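Local atomic coordinates of probable aromatic acid decarboxylase (Escherichia coli, PDB entry 1SBZ), a protein that probably acts as a flavin prenyltransferase, making the prenylated FMN cofactor for a phenolic acid decarboxylase, and assembles as a dodecamer that binds FMN. Residues S127-H130 with L131-L135. Numbering follows the deposited sequence.
Sequences STIH and LENML
Four successive i-to-i+4 hydrogen bonds, Leu-131 N to Ser-127 O, Glu-132 N to Thr-128 O, Asn-133 N to Ile-129 O and Met-134 N to His-130 O, with N-H...O angles of 155° to 171°, mark the residues as alpha-helical from the start. Ser-127 is the N-cap: OG accepts a weak, strongly bent bond from Ile-129 N (3.4 Å) and also lies over the centre of the His-130 ring, 3.3 Å above its plane. The Leu-131 side chain folds back along the first turn, bringing CG to 3.4 Å from Ser-127 O. This is the start of helix 128-139, the helix of the beta-alpha-beta crossover from strand 116-121 to strand 143-144. Here His-130 rests on the FMN-pocket residue Met-88. With CG beside its own backbone N (chi1 -87°) and the chain extended beyond, Glu-132 runs back past Thr-128 O, which CG approaches to 3.4 Å. Its carboxylate bridges from OE1 to Arg-139 of one neighbouring subunit and from OE2 to Arg-95 of another, which probably stabilises its negative charge; the latter subunit also supplies Asp-108, hydrogen-bonded to His-130 NE2. Ile-129 and Asn-133 stack one turn apart on the same helix flank, Asn-133 CB 3.6 Å from Ile-129 O.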
ATOM      1  N   SER D 127      16.446   7.004  12.360  1.00 15.22           N
ATOM      2  CA  SER D 127      15.267   6.297  12.832  1.00 14.91           C
ATOM      3  C   SER D 127      14.353   5.984  11.655  1.00 14.04           C
ATOM      4  O   SER D 127      14.634   6.366  10.518  1.00 14.29           O
ATOM      5  CB  SER D 127      14.523   7.146  13.866  1.00 15.28           C
ATOM      6  OG  SER D 127      13.849   8.217  13.222  1.00 15.41           O
ATOM      7  N   THR D 128      13.249   5.300  11.934  1.00 13.86           N
ATOM      8  CA  THR D 128      12.251   4.983  10.913  1.00 13.29           C
ATOM      9  C   THR D 128      11.682   6.234  10.251  1.00 12.72           C
ATOM     10  O   THR D 128      11.464   6.248   9.042  1.00 12.90           O
ATOM     11  CB  THR D 128      11.120   4.108  11.519  1.00 13.77           C
ATOM     12  OG1 THR D 128      11.674   2.858  11.929  1.00 13.43           O
ATOM     13  CG2 THR D 128      10.107   3.677  10.448  1.00 12.79           C
ATOM     14  N   ILE D 129      11.456   7.281  11.034  1.00 12.71           N
ATOM     15  CA  ILE D 129      10.925   8.535  10.488  1.00 12.53           C
ATOM     16  C   ILE D 129      11.932   9.169   9.528  1.00 12.27           C
ATOM     17  O   ILE D 129      11.568   9.547   8.423  1.00 12.84           O
ATOM     18  CB  ILE D 129      10.541   9.540  11.605  1.00 12.85           C
ATOM     19  CG1 ILE D 129       9.467   8.954  12.516  1.00 13.22           C
ATOM     20  CG2 ILE D 129      10.039  10.873  10.973  1.00 12.85           C
ATOM     21  CD1 ILE D 129       9.277   9.734  13.835  1.00 13.21           C
ATOM     22  N   HIS D 130      13.189   9.278   9.951  1.00 11.40           N
ATOM     23  CA  HIS D 130      14.240   9.820   9.091  1.00 11.21           C
ATOM     24  C   HIS D 130      14.259   9.064   7.763  1.00 11.21           C
ATOM     25  O   HIS D 130      14.237   9.668   6.704  1.00 10.01           O
ATOM     26  CB  HIS D 130      15.613   9.727   9.774  1.00 11.30           C
ATOM     27  CG  HIS D 130      15.670  10.382  11.124  1.00  9.74           C
ATOM     28  ND1 HIS D 130      16.531   9.967  12.117  1.00  9.46           N
ATOM     29  CD2 HIS D 130      14.980  11.431  11.638  1.00  8.96           C
ATOM     30  CE1 HIS D 130      16.365  10.725  13.190  1.00  9.97           C
ATOM     31  NE2 HIS D 130      15.431  11.626  12.923  1.00  9.19           N
ATOM     32  N   LEU D 131      14.270   7.732   7.842  1.00 11.41           N
ATOM     33  CA  LEU D 131      14.336   6.894   6.658  1.00 12.19           C
ATOM     34  C   LEU D 131      13.095   7.003   5.741  1.00 12.82           C
ATOM     35  O   LEU D 131      13.232   6.983   4.516  1.00 12.36           O
ATOM     36  CB  LEU D 131      14.674   5.445   7.058  1.00 12.26           C
ATOM     37  CG  LEU D 131      16.091   5.340   7.656  1.00 12.14           C
ATOM     38  CD1 LEU D 131      16.298   4.051   8.446  1.00 11.85           C
ATOM     39  CD2 LEU D 131      17.141   5.481   6.547  1.00 12.15           C
ATOM     40  N   GLU D 132      11.906   7.119   6.339  1.00 13.50           N
ATOM     41  CA  GLU D 132      10.656   7.312   5.591  1.00 14.75           C
ATOM     42  C   GLU D 132      10.707   8.591   4.785  1.00 14.22           C
ATOM     43  O   GLU D 132      10.376   8.598   3.604  1.00 13.90           O
ATOM     44  CB  GLU D 132       9.460   7.455   6.534  1.00 14.87           C
ATOM     45  CG  GLU D 132       8.793   6.179   6.984  1.00 17.23           C
ATOM     46  CD  GLU D 132       7.666   6.454   7.973  1.00 17.92           C
ATOM     47  OE1 GLU D 132       6.733   5.623   8.044  1.00 21.83           O
ATOM     48  OE2 GLU D 132       7.718   7.494   8.688  1.00 21.02           O
ATOM     49  N   ASN D 133      11.112   9.676   5.445  1.00 14.12           N
ATOM     50  CA  ASN D 133      11.207  10.986   4.807  1.00 14.50           C
ATOM     51  C   ASN D 133      12.251  10.992   3.697  1.00 14.95           C
ATOM     52  O   ASN D 133      12.005  11.534   2.619  1.00 14.84           O
ATOM     53  CB  ASN D 133      11.502  12.085   5.837  1.00 14.12           C
ATOM     54  CG  ASN D 133      10.367  12.276   6.860  1.00 14.61           C
ATOM     55  OD1 ASN D 133      10.583  12.829   7.946  1.00 15.11           O
ATOM     56  ND2 ASN D 133       9.166  11.833   6.514  1.00 12.13           N
HETATM   57  N   MSE D 134      13.406  10.380   3.957  1.00 15.02           N
HETATM   58  CA  MSE D 134      14.452  10.264   2.940  1.00 17.01           C
HETATM   59  C   MSE D 134      13.994   9.478   1.713  1.00 14.74           C
HETATM   60  O   MSE D 134      14.296   9.851   0.578  1.00 15.29           O
HETATM   61  CB  MSE D 134      15.702   9.619   3.528  1.00 16.07           C
HETATM   62  CG  MSE D 134      16.455  10.564   4.442  1.00 18.94           C
HETATM   63 SE   MSE D 134      17.895   9.696   5.433  1.00 25.21          SE
HETATM   64  CE  MSE D 134      19.124   9.511   4.118  1.00 20.48           C
ATOM     65  N   LEU D 135      13.282   8.382   1.945  1.00 13.26           N
ATOM     66  CA  LEU D 135      12.782   7.559   0.847  1.00 11.63           C
ATOM     67  C   LEU D 135      11.723   8.301   0.012  1.00 11.30           C
ATOM     68  O   LEU D 135      11.762   8.277  -1.212  1.00 11.01           O
ATOM     69  CB  LEU D 135      12.237   6.216   1.372  1.00 10.92           C
ATOM     70  CG  LEU D 135      11.598   5.268   0.342  1.00 10.45           C
ATOM     71  CD1 LEU D 135      12.575   4.838  -0.758  1.00  8.54           C
ATOM     72  CD2 LEU D 135      11.010   4.038   1.040  1.00 10.66           C
TER